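Local coordinates for divalent-cation tolerance protein CutA (Pyrococcus horikoshii, PDB 1UKU) that is involved in resistance toward heavy metals and binds a copper ion in the interface between two trimers, at residues Ile2-Phe8 / Glu50-Lys56; Lys56-Leu61 / Leu96-Lys102. All blocks are in the same frame, centred on the assembly; numbering follows the deposited sequence.

Contact 1: Ile2-Phe8 / Glu50-Lys56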
# COMPACT_ATOMS: atom_id res chain seq x y z
N ILE A 2 -1.00 9.34 9.67
CA ILE A 2 0.02 8.55 9.00
C ILE A 2 -0.39 7.09 8.84
O ILE A 2 -1.24 6.57 9.57
CB ILE A 2 1.38 8.63 9.74
CG1 ILE A 2 1.29 7.98 11.11
CG2 ILE A 2 1.86 10.06 9.88
CD1 ILE A 2 2.60 7.88 11.87
N ILE A 3 0.24 6.46 7.86
CA ILE A 3 0.25 5.02 7.72
C ILE A 3 1.60 4.52 8.17
O ILE A 3 2.63 5.14 7.92
CB ILE A 3 0.05 4.63 6.22
CG1 ILE A 3 -1.32 5.11 5.74
CG2 ILE A 3 0.29 3.15 5.99
CD1 ILE A 3 -2.41 4.70 6.49
N VAL A 4 1.59 3.39 8.83
CA VAL A 4 2.81 2.65 9.14
C VAL A 4 2.67 1.25 8.58
O VAL A 4 1.69 0.56 8.86
CB VAL A 4 3.07 2.62 10.63
CG1 VAL A 4 4.32 1.77 10.97
CG2 VAL A 4 3.24 4.04 11.13
N TYR A 5 3.65 0.83 7.80
CA TYR A 5 3.68 -0.52 7.21
C TYR A 5 4.79 -1.32 7.90
O TYR A 5 5.91 -0.87 8.07
CB TYR A 5 3.96 -0.44 5.72
CG TYR A 5 3.94 -1.75 4.95
CD1 TYR A 5 2.77 -2.47 4.82
CD2 TYR A 5 5.09 -2.27 4.34
CE1 TYR A 5 2.73 -3.67 4.10
CE2 TYR A 5 5.05 -3.48 3.61
CZ TYR A 5 3.86 -4.16 3.50
OH TYR A 5 3.79 -5.34 2.77
N THR A 6 4.47 -2.55 8.29
CA THR A 6 5.43 -3.51 8.79
C THR A 6 4.99 -4.90 8.32
O THR A 6 3.90 -5.07 7.81
CB THR A 6 5.56 -3.40 10.33
OG1 THR A 6 6.66 -4.22 10.76
CG2 THR A 6 4.34 -3.85 11.08
N THR A 7 5.88 -5.87 8.44
CA THR A 7 5.57 -7.22 8.03
C THR A 7 5.88 -8.15 9.15
O THR A 7 6.73 -7.87 9.98
CB THR A 7 6.30 -7.65 6.77
OG1 THR A 7 7.69 -7.90 7.06
CG2 THR A 7 6.26 -6.59 5.69
N PHE A 8 5.16 -9.26 9.15
CA PHE A 8 5.26 -10.29 10.21
C PHE A 8 5.39 -11.68 9.59
O PHE A 8 4.94 -11.90 8.48
CB PHE A 8 4.00 -10.30 11.09
CG PHE A 8 3.78 -9.04 11.87
CD1 PHE A 8 4.43 -8.85 13.08
CD2 PHE A 8 2.92 -8.03 11.40
CE1 PHE A 8 4.23 -7.70 13.81
CE2 PHE A 8 2.72 -6.86 12.16
CZ PHE A 8 3.40 -6.70 13.36
N GLU A 50 4.66 -14.12 4.47
CA GLU A 50 4.49 -13.17 5.56
C GLU A 50 3.06 -12.64 5.62
O GLU A 50 2.28 -12.83 4.72
CB GLU A 50 5.43 -11.98 5.37
CG GLU A 50 6.92 -12.27 5.42
CD GLU A 50 7.73 -10.99 5.49
OE1 GLU A 50 7.52 -10.06 4.70
OE2 GLU A 50 8.61 -10.88 6.36
N VAL A 51 2.79 -11.90 6.70
CA VAL A 51 1.57 -11.10 6.80
C VAL A 51 1.98 -9.63 6.87
O VAL A 51 2.70 -9.25 7.81
CB VAL A 51 0.72 -11.53 8.01
CG1 VAL A 51 -0.52 -10.62 8.17
CG2 VAL A 51 0.28 -12.98 7.79
N GLY A 52 1.58 -8.84 5.90
CA GLY A 52 1.82 -7.41 5.95
C GLY A 52 0.74 -6.70 6.74
O GLY A 52 -0.40 -7.14 6.71
N ALA A 53 1.10 -5.61 7.39
CA ALA A 53 0.19 -4.85 8.26
C ALA A 53 0.29 -3.37 7.94
O ALA A 53 1.37 -2.78 7.98
CB ALA A 53 0.53 -5.08 9.71
N ILE A 54 -0.86 -2.82 7.60
CA ILE A 54 -1.04 -1.41 7.35
C ILE A 54 -1.72 -0.84 8.60
O ILE A 54 -2.88 -1.15 8.89
CB ILE A 54 -1.91 -1.18 6.10
CG1 ILE A 54 -1.25 -1.76 4.84
CG2 ILE A 54 -2.15 0.32 5.89
CD1 ILE A 54 -2.23 -2.11 3.72
N LEU A 55 -1.01 0.01 9.31
CA LEU A 55 -1.48 0.64 10.54
C LEU A 55 -1.80 2.10 10.33
O LEU A 55 -1.11 2.76 9.58
CB LEU A 55 -0.43 0.51 11.65
CG LEU A 55 0.31 -0.83 11.76
CD1 LEU A 55 1.34 -0.78 12.84
CD2 LEU A 55 -0.68 -1.97 12.02
N LYS A 56 -2.83 2.59 11.00
CA LYS A 56 -3.27 3.98 10.83
C LYS A 56 -3.23 4.66 12.18
O LYS A 56 -3.79 4.16 13.15
CB LYS A 56 -4.68 4.03 10.21
CG LYS A 56 -4.77 3.21 8.89
CD LYS A 56 -6.21 2.97 8.37
CE LYS A 56 -6.50 1.47 7.98
NZ LYS A 56 -6.95 0.51 9.12
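Apolar side chains line both faces of this antiparallel strand pair. On one face Val4 packs on Leu55, CB to CB at 4.2 Å, and the edge of the Phe8 ring meets Ala53 on the diagonal, CE2 to CB at 3.7 Å. Helices 11-23 and 62-72 cover this face: Val17 reaches Phe8, and Leu65 reaches Val4. On the other face Ile3 CG2 touches Ile54 CG2 at 3.7 Å, and Tyr5 CD1 lies 4.1 Å from Ile54 CG1. Other subunits pack here, and Tyr5 OH bonds to Asn31 of the third subunit. Gly52 leaves room beside Tyr5, since a CB there would clash with the hydroxyl.

The backbones join in three hydrogen-bonded pairs. Val4 N to Leu55 O is 2.9 Å and Leu55 N to Val4 O is 2.8 Å. Thr6 with Ala53 and Phe8 with Val51 repeat the pattern. Between them, CA-H...O contacts such as Tyr5 CA to Ala53 O, 3.3 Å, fill the non-hydrogen-bonded positions.

The polar edge is at Glu50. Thr7 OG1 lies 3.2 Å from both Glu50 OE1 and Glu50 OE2, a weak hydrogen bond whose acceptor oxygen is not settled. The carboxylate has firmer partners in His35 and Tyr75. Its side chain is about 4 Å from that of Asp48, a copper ligand, and about 5 Å from the copper ion. The pair joins the two central strands of the ferredoxin-like CutA sheet. Its apolar body suits burial between helices and neighbouring subunits, while polar groups gather at the Glu50 end, near the copper.

Contact 2: Lys56-Leu61 / Leu96-Lys102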
# COMPACT_ATOMS: atom_id res chain seq x y z
N LYS A 56 -2.83 2.59 11.00
CA LYS A 56 -3.27 3.98 10.83
C LYS A 56 -3.23 4.66 12.18
O LYS A 56 -3.79 4.16 13.15
CB LYS A 56 -4.68 4.03 10.21
CG LYS A 56 -4.77 3.21 8.89
CD LYS A 56 -6.21 2.97 8.37
CE LYS A 56 -6.50 1.47 7.98
NZ LYS A 56 -6.95 0.51 9.12
N THR A 57 -2.55 5.81 12.27
CA THR A 57 -2.48 6.52 13.56
C THR A 57 -2.21 8.01 13.34
O THR A 57 -2.20 8.48 12.21
CB THR A 57 -1.46 5.86 14.51
OG1 THR A 57 -1.66 6.36 15.85
CG2 THR A 57 -0.03 6.19 14.12
N ARG A 58 -2.02 8.74 14.44
CA ARG A 58 -1.67 10.14 14.38
C ARG A 58 -0.20 10.36 14.19
O ARG A 58 0.62 9.61 14.68
CB ARG A 58 -2.08 10.87 15.67
CG ARG A 58 -3.52 10.74 16.08
CD ARG A 58 -3.92 11.78 17.11
NE ARG A 58 -2.99 11.87 18.22
CZ ARG A 58 -3.22 11.39 19.44
NH1 ARG A 58 -4.33 10.68 19.70
NH2 ARG A 58 -2.30 11.55 20.39
N GLU A 59 0.15 11.46 13.54
CA GLU A 59 1.56 11.83 13.39
C GLU A 59 2.32 11.90 14.70
O GLU A 59 3.46 11.45 14.80
CB GLU A 59 1.68 13.23 12.80
CG GLU A 59 1.43 13.33 11.34
CD GLU A 59 -0.01 13.50 11.01
OE1 GLU A 59 -0.85 13.26 11.93
OE2 GLU A 59 -0.28 13.93 9.85
N ASP A 60 1.71 12.52 15.71
CA ASP A 60 2.40 12.76 16.97
C ASP A 60 2.70 11.48 17.74
O ASP A 60 3.51 11.49 18.64
CB ASP A 60 1.62 13.74 17.87
CG ASP A 60 0.29 13.18 18.32
OD1 ASP A 60 -0.66 13.29 17.55
OD2 ASP A 60 0.20 12.58 19.41
N LEU A 61 2.07 10.36 17.36
CA LEU A 61 2.32 9.08 18.00
C LEU A 61 3.44 8.25 17.31
O LEU A 61 3.76 7.16 17.78
CB LEU A 61 1.02 8.27 18.09
CG LEU A 61 -0.06 8.84 19.02
CD1 LEU A 61 -1.33 8.07 18.90
CD2 LEU A 61 0.41 8.77 20.43
N LEU A 96 -10.34 8.57 14.08
CA LEU A 96 -9.01 8.08 14.39
C LEU A 96 -8.40 8.81 15.60
O LEU A 96 -7.75 8.19 16.44
CB LEU A 96 -8.13 8.23 13.14
CG LEU A 96 -6.64 7.94 13.27
CD1 LEU A 96 -6.15 7.34 11.96
CD2 LEU A 96 -5.83 9.17 13.63
N ILE A 97 -8.60 10.13 15.67
CA ILE A 97 -8.11 10.90 16.82
C ILE A 97 -8.83 10.45 18.11
O ILE A 97 -8.22 10.26 19.16
CB ILE A 97 -8.30 12.39 16.56
CG1 ILE A 97 -7.35 12.85 15.45
CG2 ILE A 97 -8.07 13.22 17.84
CD1 ILE A 97 -7.67 14.24 14.89
N GLU A 98 -10.13 10.25 18.01
CA GLU A 98 -10.92 9.82 19.17
C GLU A 98 -10.44 8.49 19.69
O GLU A 98 -10.43 8.27 20.91
CB GLU A 98 -12.40 9.76 18.82
CG GLU A 98 -12.99 11.15 18.70
CD GLU A 98 -14.36 11.18 18.07
OE1 GLU A 98 -14.92 12.30 18.00
OE2 GLU A 98 -14.89 10.11 17.67
N GLU A 99 -10.03 7.60 18.79
CA GLU A 99 -9.68 6.23 19.16
C GLU A 99 -8.23 6.04 19.58
O GLU A 99 -7.85 4.96 20.01
CB GLU A 99 -10.00 5.28 18.00
CG GLU A 99 -11.49 5.20 17.65
CD GLU A 99 -12.42 4.60 18.72
OE1 GLU A 99 -13.64 4.59 18.44
OE2 GLU A 99 -12.01 4.15 19.84
N THR A 100 -7.41 7.08 19.49
CA THR A 100 -6.01 6.94 19.87
C THR A 100 -5.72 7.71 21.17
O THR A 100 -6.46 8.63 21.53
CB THR A 100 -5.09 7.40 18.73
OG1 THR A 100 -5.54 8.62 18.13
CG2 THR A 100 -5.12 6.34 17.60
N LYS A 101 -4.64 7.34 21.83
CA LYS A 101 -4.37 7.75 23.19
C LYS A 101 -4.10 9.24 23.28
O LYS A 101 -3.63 9.88 22.33
CB LYS A 101 -3.22 6.96 23.80
CG LYS A 101 -1.87 7.30 23.23
CD LYS A 101 -0.74 6.45 23.85
CE LYS A 101 -0.29 6.96 25.20
NZ LYS A 101 0.82 6.12 25.80
N LYS A 102 -4.41 9.80 24.44
CA LYS A 102 -4.27 11.24 24.66
C LYS A 102 -3.43 11.56 25.87
O LYS A 102 -2.28 11.12 25.91
CB LYS A 102 -5.66 11.88 24.79
CG LYS A 102 -6.41 11.80 23.49
CD LYS A 102 -7.90 11.99 23.63
CE LYS A 102 -8.52 11.72 22.26
NZ LYS A 102 -8.56 10.25 22.04
OXT LYS A 102 -3.92 12.29 26.75
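This is a contact between a turn and the C-terminal tail, at one end of the subunit and away from the copper site. The chain leaves strand 44-57 at Thr57 and enters a short 3-10 turn at 59-61. The end of helix 90-99 and the last residues of the chain lie against it. Arg58 makes the polar link. Its NH1 and NH2 both donate to Lys101 O, at 2.8 and 2.9 Å, and a weak bond runs from NH1 to Thr100 OG1 at 2.9 Å. Asp60 holds the same guanidinium in a two-point salt bridge, with Arg58 NE to Asp60 OD1 at 2.8 Å and Arg58 NH2 to Asp60 OD2 at 2.9 Å. Arginine thus joins a carboxylate of its own turn to a carbonyl of the tail.

Apolar contacts flank this link. Leu96 CD2 packs on Arg58 CG at 3.7 Å, and Leu61 CD1 reaches Thr100 CB at 3.8 Å. Leu61 CD2 also meets Lys101 CG at 3.9 Å.

The tail is held by its surroundings as well. Lys101 forms a salt bridge with Glu64 of helix 62-72 and a backbone bond with Arg25, between helix 11-23 and strand 29-41.

How the contacts relate
From the N terminus, strand 2-8 comes first. The chain then runs through helix 11-23 and the long strand 29-41 before 50-56 returns beside 2-8, so contact 1 closes a loop of 41 residues. Contact 2 opens where this loop ends and closes a second one of 34 residues, through helix 62-72 and strand 81-84 to the end of helix 90-99. The loops follow in series, and the two contacts share Lys56 on strand 44-57. The contact centres are about 16 Å apart, yet they touch: Ile2 N lies 2.9 Å from Thr57 O, a probable hydrogen bond. Contact 1 joins the middle of the sheet. Contact 2 ties the C-terminal tail to one end of it.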